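Local coordinates for protein endoglucanase A (Clostridium acetobutylicum, PDB 3IK2) that probably hydrolyses internal beta-1,4-glucosidic bonds of cellulose and related glucans, as a family 44 glycoside hydrolase with a TIM-like barrel, at residues E132-G137 with A209-K214; P224-F229 with N233-S238; G285-T290 with T294-C299. One frame throughout, in Å; residues are numbered along the deposited sequence.

Contact 1 (E132-G137 with A209-K214)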
loop_
_atom_site.group_PDB
_atom_site.type_symbol
_atom_site.label_atom_id
_atom_site.label_comp_id
_atom_site.label_asym_id
_atom_site.label_seq_id
_atom_site.Cartn_x
_atom_site.Cartn_y
_atom_site.Cartn_z
ATOM N N GLU A 132 -4.331 23.652 12.442
ATOM C CA GLU A 132 -3.506 24.601 11.704
ATOM C C GLU A 132 -2.216 23.914 11.327
ATOM O O GLU A 132 -1.711 23.088 12.087
ATOM C CB GLU A 132 -3.165 25.822 12.557
ATOM C CG GLU A 132 -4.356 26.525 13.167
ATOM C CD GLU A 132 -5.168 27.300 12.151
ATOM O OE1 GLU A 132 -6.343 27.545 12.438
ATOM O OE2 GLU A 132 -4.662 27.637 11.058
ATOM N N PHE A 133 -1.658 24.258 10.171
ATOM C CA PHE A 133 -0.381 23.653 9.741
ATOM C C PHE A 133 0.880 24.199 10.450
ATOM O O PHE A 133 1.807 23.444 10.801
ATOM C CB PHE A 133 -0.266 23.670 8.206
ATOM C CG PHE A 133 -1.352 22.862 7.511
ATOM C CD1 PHE A 133 -1.861 21.690 8.099
ATOM C CD2 PHE A 133 -1.853 23.262 6.281
ATOM C CE1 PHE A 133 -2.860 20.921 7.468
ATOM C CE2 PHE A 133 -2.837 22.520 5.637
ATOM C CZ PHE A 133 -3.346 21.336 6.226
ATOM N N ASN A 134 0.880 25.502 10.689
ATOM C CA ASN A 134 2.016 26.210 11.277
ATOM C C ASN A 134 1.639 26.941 12.547
ATOM O O ASN A 134 0.648 27.650 12.574
ATOM C CB ASN A 134 2.577 27.190 10.253
ATOM C CG ASN A 134 3.167 26.482 9.069
ATOM O OD1 ASN A 134 4.270 25.930 9.160
ATOM N ND2 ASN A 134 2.424 26.443 7.960
ATOM N N LYS A 135 2.441 26.768 13.589
ATOM C CA LYS A 135 2.150 27.366 14.898
ATOM C C LYS A 135 2.487 28.834 14.918
ATOM O O LYS A 135 1.809 29.616 15.585
ATOM C CB LYS A 135 2.873 26.639 16.032
ATOM C CG LYS A 135 2.250 26.883 17.413
ATOM C CD LYS A 135 3.092 26.228 18.512
ATOM C CE LYS A 135 2.563 26.556 19.904
ATOM N NZ LYS A 135 3.289 25.830 20.995
ATOM N N ASN A 136 3.527 29.216 14.176
ATOM C CA ASN A 136 3.981 30.621 14.129
ATOM C C ASN A 136 4.375 31.220 15.496
ATOM O O ASN A 136 4.611 32.428 15.600
ATOM C CB ASN A 136 2.976 31.547 13.389
ATOM C CG ASN A 136 2.594 31.017 12.012
ATOM O OD1 ASN A 136 3.450 30.882 11.125
ATOM N ND2 ASN A 136 1.306 30.697 11.829
ATOM N N GLY A 137 4.424 30.370 16.520
ATOM C CA GLY A 137 5.154 30.610 17.757
ATOM C C GLY A 137 6.060 29.398 18.039
ATOM O O GLY A 137 6.062 28.421 17.277
ATOM N N ALA A 209 2.627 19.319 3.036
ATOM C CA ALA A 209 3.942 18.833 2.606
ATOM C C ALA A 209 5.060 19.824 2.958
ATOM O O ALA A 209 6.150 19.409 3.325
ATOM C CB ALA A 209 3.943 18.486 1.101
ATOM N N GLN A 210 4.800 21.135 2.881
ATOM C CA GLN A 210 5.810 22.120 3.312
ATOM C C GLN A 210 6.165 22.059 4.814
ATOM O O GLN A 210 7.315 22.263 5.197
ATOM C CB GLN A 210 5.413 23.544 2.912
ATOM C CG GLN A 210 5.419 23.770 1.405
ATOM C CD GLN A 210 6.195 25.012 0.988
ATOM O OE1 GLN A 210 5.601 25.956 0.490
ATOM N NE2 GLN A 210 7.536 25.020 1.201
ATOM N N VAL A 211 5.180 21.775 5.665
ATOM C CA VAL A 211 5.447 21.542 7.094
ATOM C C VAL A 211 6.408 20.358 7.324
ATOM O O VAL A 211 7.367 20.463 8.096
ATOM C CB VAL A 211 4.124 21.312 7.852
ATOM C CG1 VAL A 211 4.362 20.659 9.210
ATOM C CG2 VAL A 211 3.353 22.647 7.967
ATOM N N VAL A 212 6.142 19.243 6.648
ATOM C CA VAL A 212 6.970 18.056 6.763
ATOM C C VAL A 212 8.429 18.362 6.401
ATOM O O VAL A 212 9.356 17.993 7.135
ATOM C CB VAL A 212 6.423 16.848 5.896
ATOM C CG1 VAL A 212 7.458 15.671 5.823
ATOM C CG2 VAL A 212 5.081 16.348 6.436
ATOM N N LYS A 213 8.609 19.026 5.264
ATOM C CA LYS A 213 9.942 19.339 4.749
ATOM C C LYS A 213 10.652 20.306 5.624
ATOM O O LYS A 213 11.856 20.201 5.777
ATOM C CB LYS A 213 9.888 19.893 3.314
ATOM C CG LYS A 213 9.297 18.945 2.282
ATOM C CD LYS A 213 10.008 17.604 2.246
ATOM C CE LYS A 213 9.303 16.647 1.276
ATOM N NZ LYS A 213 10.246 15.571 0.928
ATOM N N LYS A 214 9.921 21.266 6.192
ATOM C CA LYS A 214 10.514 22.208 7.127
ATOM C C LYS A 214 11.099 21.483 8.346
ATOM O O LYS A 214 12.267 21.683 8.684
ATOM C CB LYS A 214 9.506 23.298 7.543
ATOM C CG LYS A 214 9.975 24.146 8.702
ATOM C CD LYS A 214 8.807 24.785 9.445
ATOM C CE LYS A 214 8.660 26.224 9.063
ATOM N NZ LYS A 214 9.543 27.128 9.881
#

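Contact 2 (P224-F229 with N233-S238)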
loop_
_atom_site.group_PDB
_atom_site.type_symbol
_atom_site.label_atom_id
_atom_site.label_comp_id
_atom_site.label_asym_id
_atom_site.label_seq_id
_atom_site.Cartn_x
_atom_site.Cartn_y
_atom_site.Cartn_z
ATOM N N PRO A 224 -2.228 12.149 -3.042
ATOM C CA PRO A 224 -3.181 12.669 -2.061
ATOM C C PRO A 224 -3.851 11.605 -1.196
ATOM O O PRO A 224 -4.679 11.962 -0.373
ATOM C CB PRO A 224 -4.237 13.389 -2.945
ATOM C CG PRO A 224 -3.801 13.180 -4.359
ATOM C CD PRO A 224 -2.868 12.002 -4.354
ATOM N N ALA A 225 -3.471 10.333 -1.348
ATOM C CA ALA A 225 -4.162 9.173 -0.722
ATOM C C ALA A 225 -5.599 9.051 -1.205
ATOM O O ALA A 225 -6.546 9.012 -0.415
ATOM C CB ALA A 225 -4.092 9.199 0.828
ATOM N N LEU A 226 -5.736 8.956 -2.522
ATOM C CA LEU A 226 -7.019 8.859 -3.196
ATOM C C LEU A 226 -7.658 7.485 -2.996
ATOM O O LEU A 226 -6.984 6.453 -3.107
ATOM C CB LEU A 226 -6.807 9.116 -4.684
ATOM C CG LEU A 226 -6.107 10.422 -5.024
ATOM C CD1 LEU A 226 -5.651 10.414 -6.517
ATOM C CD2 LEU A 226 -6.980 11.594 -4.702
ATOM N N PHE A 227 -8.955 7.480 -2.722
ATOM C CA PHE A 227 -9.685 6.268 -2.331
ATOM C C PHE A 227 -9.814 5.186 -3.416
ATOM O O PHE A 227 -10.030 4.008 -3.108
ATOM C CB PHE A 227 -11.061 6.659 -1.759
ATOM C CG PHE A 227 -12.177 6.806 -2.794
ATOM C CD1 PHE A 227 -12.924 5.696 -3.207
ATOM C CD2 PHE A 227 -12.525 8.051 -3.299
ATOM C CE1 PHE A 227 -13.952 5.833 -4.136
ATOM C CE2 PHE A 227 -13.595 8.201 -4.218
ATOM C CZ PHE A 227 -14.284 7.096 -4.640
ATOM N N GLY A 228 -9.696 5.584 -4.685
ATOM C CA GLY A 228 -10.158 4.716 -5.772
ATOM C C GLY A 228 -10.347 5.420 -7.098
ATOM O O GLY A 228 -10.173 6.624 -7.188
ATOM N N PHE A 229 -10.719 4.675 -8.144
ATOM C CA PHE A 229 -10.597 5.208 -9.487
ATOM C C PHE A 229 -11.397 6.487 -9.697
ATOM O O PHE A 229 -10.976 7.381 -10.447
ATOM C CB PHE A 229 -10.991 4.160 -10.553
ATOM C CG PHE A 229 -10.547 4.529 -11.924
ATOM C CD1 PHE A 229 -9.383 3.989 -12.451
ATOM C CD2 PHE A 229 -11.269 5.463 -12.680
ATOM C CE1 PHE A 229 -8.952 4.344 -13.741
ATOM C CE2 PHE A 229 -10.837 5.845 -13.950
ATOM C CZ PHE A 229 -9.686 5.277 -14.494
ATOM N N ASN A 233 -10.005 10.023 -11.232
ATOM C CA ASN A 233 -10.592 10.378 -12.516
ATOM C C ASN A 233 -10.946 11.862 -12.485
ATOM O O ASN A 233 -10.278 12.685 -13.131
ATOM C CB ASN A 233 -11.788 9.424 -12.785
ATOM C CG ASN A 233 -12.536 9.701 -14.105
ATOM O OD1 ASN A 233 -13.660 9.196 -14.305
ATOM N ND2 ASN A 233 -11.938 10.473 -14.989
ATOM N N ASP A 234 -11.945 12.213 -11.678
ATOM C CA ASP A 234 -12.421 13.588 -11.595
ATOM C C ASP A 234 -12.558 14.059 -10.150
ATOM O O ASP A 234 -13.380 14.922 -9.824
ATOM C CB ASP A 234 -13.729 13.757 -12.396
ATOM C CG ASP A 234 -14.862 12.854 -11.923
ATOM O OD1 ASP A 234 -15.945 12.915 -12.529
ATOM O OD2 ASP A 234 -14.706 12.066 -10.968
ATOM N N PHE A 235 -11.686 13.513 -9.295
ATOM C CA PHE A 235 -11.691 13.784 -7.841
ATOM C C PHE A 235 -13.083 13.604 -7.229
ATOM O O PHE A 235 -13.556 14.440 -6.436
ATOM C CB PHE A 235 -11.061 15.145 -7.522
ATOM C CG PHE A 235 -10.579 15.284 -6.081
ATOM C CD1 PHE A 235 -9.792 14.291 -5.484
ATOM C CD2 PHE A 235 -10.920 16.401 -5.333
ATOM C CE1 PHE A 235 -9.322 14.426 -4.157
ATOM C CE2 PHE A 235 -10.478 16.538 -3.998
ATOM C CZ PHE A 235 -9.690 15.547 -3.413
ATOM N N ASN A 236 -13.724 12.485 -7.609
ATOM C CA ASN A 236 -15.051 12.082 -7.114
ATOM C C ASN A 236 -16.133 13.152 -7.423
ATOM O O ASN A 236 -16.803 13.681 -6.512
ATOM C CB ASN A 236 -14.963 11.775 -5.605
ATOM C CG ASN A 236 -16.153 10.969 -5.086
ATOM O OD1 ASN A 236 -16.754 10.196 -5.819
ATOM N ND2 ASN A 236 -16.471 11.128 -3.803
ATOM N N SER A 237 -16.271 13.477 -8.710
ATOM C CA SER A 237 -17.148 14.548 -9.191
ATOM C C SER A 237 -16.988 15.851 -8.393
ATOM O O SER A 237 -17.947 16.429 -7.884
ATOM C CB SER A 237 -18.612 14.109 -9.230
ATOM O OG SER A 237 -18.705 12.746 -9.550
ATOM N N SER A 238 -15.746 16.301 -8.294
ATOM C CA SER A 238 -15.443 17.533 -7.602
ATOM C C SER A 238 -16.154 18.703 -8.290
ATOM O O SER A 238 -16.146 18.785 -9.528
ATOM C CB SER A 238 -13.935 17.731 -7.575
ATOM O OG SER A 238 -13.588 18.807 -6.734
#

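Contact 3 (G285-T290 with T294-C299)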
loop_
_atom_site.group_PDB
_atom_site.type_symbol
_atom_site.label_atom_id
_atom_site.label_comp_id
_atom_site.label_asym_id
_atom_site.label_seq_id
_atom_site.Cartn_x
_atom_site.Cartn_y
_atom_site.Cartn_z
ATOM N N GLY A 285 -18.761 -13.996 -11.028
ATOM C CA GLY A 285 -19.970 -14.631 -10.509
ATOM C C GLY A 285 -20.943 -13.628 -9.923
ATOM O O GLY A 285 -21.655 -13.927 -8.960
ATOM N N GLY A 286 -20.982 -12.443 -10.527
ATOM C CA GLY A 286 -21.835 -11.346 -10.061
ATOM C C GLY A 286 -21.454 -10.726 -8.737
ATOM O O GLY A 286 -22.295 -10.111 -8.096
ATOM N N GLN A 287 -20.196 -10.899 -8.305
ATOM C CA GLN A 287 -19.711 -10.346 -7.026
ATOM C C GLN A 287 -18.364 -9.635 -7.175
ATOM O O GLN A 287 -17.482 -10.108 -7.890
ATOM C CB GLN A 287 -19.557 -11.417 -5.928
ATOM C CG GLN A 287 -20.840 -12.110 -5.485
ATOM C CD GLN A 287 -21.819 -11.183 -4.760
ATOM O OE1 GLN A 287 -21.413 -10.275 -3.988
ATOM N NE2 GLN A 287 -23.124 -11.400 -5.009
ATOM N N ARG A 288 -18.218 -8.522 -6.465
ATOM C CA ARG A 288 -16.944 -7.825 -6.357
ATOM C C ARG A 288 -15.939 -8.699 -5.595
ATOM O O ARG A 288 -16.295 -9.318 -4.580
ATOM C CB ARG A 288 -17.136 -6.477 -5.686
ATOM C CG ARG A 288 -15.957 -5.561 -5.839
ATOM C CD ARG A 288 -16.265 -4.265 -5.179
ATOM N NE ARG A 288 -15.071 -3.436 -5.139
ATOM C CZ ARG A 288 -15.014 -2.237 -4.577
ATOM N NH1 ARG A 288 -16.102 -1.746 -3.996
ATOM N NH2 ARG A 288 -13.869 -1.551 -4.582
ATOM N N VAL A 289 -14.703 -8.778 -6.100
ATOM C CA VAL A 289 -13.721 -9.791 -5.618
ATOM C C VAL A 289 -13.251 -9.554 -4.179
ATOM O O VAL A 289 -12.716 -10.457 -3.515
ATOM C CB VAL A 289 -12.506 -9.943 -6.593
ATOM C CG1 VAL A 289 -12.978 -10.334 -7.970
ATOM C CG2 VAL A 289 -11.666 -8.626 -6.684
ATOM N N THR A 290 -13.458 -8.324 -3.709
ATOM C CA THR A 290 -13.167 -7.913 -2.332
ATOM C C THR A 290 -14.024 -8.669 -1.299
ATOM O O THR A 290 -13.772 -8.566 -0.107
ATOM C CB THR A 290 -13.390 -6.371 -2.151
ATOM O OG1 THR A 290 -14.665 -6.014 -2.698
ATOM C CG2 THR A 290 -12.310 -5.557 -2.883
ATOM N N THR A 294 -15.965 -17.124 -0.319
ATOM C CA THR A 294 -15.151 -17.918 -1.238
ATOM C C THR A 294 -15.866 -19.205 -1.776
ATOM O O THR A 294 -15.230 -20.066 -2.395
ATOM C CB THR A 294 -13.764 -18.220 -0.614
ATOM O OG1 THR A 294 -13.938 -18.981 0.583
ATOM C CG2 THR A 294 -13.052 -16.928 -0.266
ATOM N N SER A 295 -17.180 -19.329 -1.542
ATOM C CA SER A 295 -17.945 -20.426 -2.164
ATOM C C SER A 295 -18.189 -20.151 -3.666
ATOM O O SER A 295 -18.409 -21.068 -4.428
ATOM C CB SER A 295 -19.268 -20.684 -1.446
ATOM O OG SER A 295 -20.119 -19.559 -1.538
ATOM N N ASN A 296 -18.082 -18.885 -4.063
ATOM C CA ASN A 296 -18.335 -18.427 -5.427
ATOM C C ASN A 296 -17.073 -18.594 -6.260
ATOM O O ASN A 296 -16.127 -17.790 -6.149
ATOM C CB ASN A 296 -18.773 -16.954 -5.375
ATOM C CG ASN A 296 -19.255 -16.428 -6.693
ATOM O OD1 ASN A 296 -18.876 -16.899 -7.759
ATOM N ND2 ASN A 296 -20.093 -15.399 -6.627
ATOM N N VAL A 297 -17.056 -19.638 -7.089
ATOM C CA VAL A 297 -15.856 -20.031 -7.836
ATOM C C VAL A 297 -15.439 -19.044 -8.925
ATOM O O VAL A 297 -14.239 -18.754 -9.093
ATOM C CB VAL A 297 -15.981 -21.475 -8.400
ATOM C CG1 VAL A 297 -14.866 -21.779 -9.432
ATOM C CG2 VAL A 297 -15.949 -22.482 -7.258
ATOM N N ASP A 298 -16.420 -18.520 -9.661
ATOM C CA ASP A 298 -16.128 -17.480 -10.674
ATOM C C ASP A 298 -15.635 -16.190 -10.044
ATOM O O ASP A 298 -14.851 -15.456 -10.642
ATOM C CB ASP A 298 -17.335 -17.214 -11.565
ATOM C CG ASP A 298 -17.532 -18.303 -12.620
ATOM O OD1 ASP A 298 -16.773 -19.292 -12.633
ATOM O OD2 ASP A 298 -18.448 -18.162 -13.460
ATOM N N CYS A 299 -16.116 -15.910 -8.836
ATOM C CA CYS A 299 -15.569 -14.808 -8.068
ATOM C C CYS A 299 -14.111 -15.134 -7.651
ATOM O O CYS A 299 -13.231 -14.288 -7.823
ATOM C CB CYS A 299 -16.466 -14.458 -6.874
ATOM S SG CYS A 299 -16.056 -12.897 -6.066
#

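Contact 1 (E132-G137 with A209-K214)
Phe133 and Val211 are the nearest pair of residues, with CA atoms 6.7 Å apart. Phe133 lies where the chain leaves strand 128-132 and enters an irregular loop. Val211 sits near the C-terminal end of helix 198-215, one of the helices around the barrel.

One methyl group does most of the touching. CG2 of Val211 comes within 3.3 Å of the backbone oxygen Phe133 O, and it also packs on Phe133 CB at 3.8 Å. With chi1 at 163°, Val211 CG1 is anti to the backbone N. CG2 lies beside the backbone N and is the branch that meets the loop. The Phe133 ring turns off past Val211 and settles on Lys204, Gln207 and Leu208, further back on the same helix.

Asn134 brings its amide to the same methyl. Its OD1 is 3.6 Å from Val211 CG2, and the two side chains run past each other in opposite directions. Lys214 approaches this amide through its aliphatic chain, with CE 4.4 Å from Asn134 OD1. Asp153 touches both Asn134 and Val211.

The loop runs on to strand 149-151 and carries Asp144 and Asp147 of the calcium site. The calcium ion is about 14 Å from the Phe133 side chain, so this contact is packing away from the metal. Hydrogen bonds and a salt bridge tie the loop to Asp153 and Glu154, at the start of helix 152-163. Against helix 198-215 the contact is small, with 135 Å² buried in all. A valine methyl lies against a carbonyl and an amide oxygen, so the loop is held there by van der Waals packing.

Contact 2 (P224-F229 with N233-S238)
Leu226 and Phe235 meet at about a right angle. The leucine methyl CD2 comes up to the edge of the Phe235 ring, near its plane, and lies 3.7 Å from CE1. The CB of Phe235 points away from residues 224-229, but the ring swings back to reach them. Chi1 of -159° puts the ring anti to the backbone N, and it also stacks with Phe251. Phe251 touches Leu226 as well, so the three side chains form one apolar cluster. Ser238 OG lies at the Phe235 edge, in the ring plane.

Phe227 and Asn236 are also crossed. The amide carbon Asn236 CG sits at the edge of the Phe227 ring, 3.9 Å from CE2, with the ring and amide planes 72° apart. The polar end of Asn236 is engaged elsewhere: OD1 bonds to Ser230 OG, and ND2 makes a weak bond to Ser182 O.

Asn233 follows Phe229 by four residues, about one helical turn on. Asn233 CB is 3.9 Å from Phe229 CE2, and it approaches the ring obliquely. The ring and amide planes are 58° apart. Backbone atoms Phe229 O and Asn233 N are 2.9 Å apart.

The chain then makes a left-handed turn through Phe235, Asn236 and Ser237, all with positive phi, closed by Ser238 N on Asp234 O. An Asx motif holds the bend: Ser237 N donates to Asp234 OD2 at 3.1 Å, from above the carboxylate plane. Gly228 is the N-cap of helix 229-234. A barrel strand, 220-226, thus passes through a glycine cap into a short helix, and the Phe235 ring folds back against the strand end. This is a strand-to-helix loop of a TIM-like barrel, at the C-terminal ends of the strands, where such barrels carry their active sites.

Contact 3 (G285-T290 with T294-C299)
Gly285 meets the start of helix 297-305 with its backbone. Its CA is 4.8 Å from that of Asp298, the nearest CA pair of the two segments. Gly285 N lies 3.6 Å from Asp298 CB. Gly285 has a positive phi, and Asn296 OD1 approaches its CA to 3.7 Å.

Gly285 O accepts the hydrogen bond that joins the segments. Asn296 ND2 donates to it over 3.2 Å with an N-H...O angle of 164°. The acceptor lies in the amide plane of Asn296, while the donor sits above the carbonyl plane of Gly285.

Gln287, on the short strand 287-288, points its CB toward residues 294-299. Its CG is 3.6 Å from Asn296 ND2, with the two amide planes 63° apart. The chain then bends at chi2 (-67°) and carries the amide off from the second segment. Gln287 O and Gln287 CB both meet Cys299 SG, the oxygen at 3.6 Å.

Arg288 turns away and gives its guanidinium group to Pro280 O and Tyr279 O. Val289 closes the first segment's part in the contact: its CA is 3.9 Å from Cys299 SG. Its carbonyl accepts from Arg303, one turn further along the helix.

Asn296 therefore works in two directions. It is the N-cap of helix 297-305; its OD1 accepts from Cys299 N at 3.1 Å, while its ND2 holds the Gly285 carbonyl through one bond. One amide fixes both the helix start and the hairpin turn, while the sulfur of buried Cys299 packs against the backbone of Gln287 to Val289.

How the contacts relate
From the N terminus, contact 1 comes first. It closes a long loop, with 71 residues between its segments, and brings the chain after strand 128-132 onto helix 198-215. Strand 220-226 follows that helix, and at its end contact 2 closes a short loop through helix 229-234. Contact 3 comes later and closes another short loop, tying hairpin 283-288 to helix 297-305. The three follow in series, so none nests or crosses. Contacts 1 and 3 lie on opposite sides of the chain's centre, their own centres 46 Å apart. Contact 2 is 25 to 26 Å from each, centre to centre, at a barrel strand end.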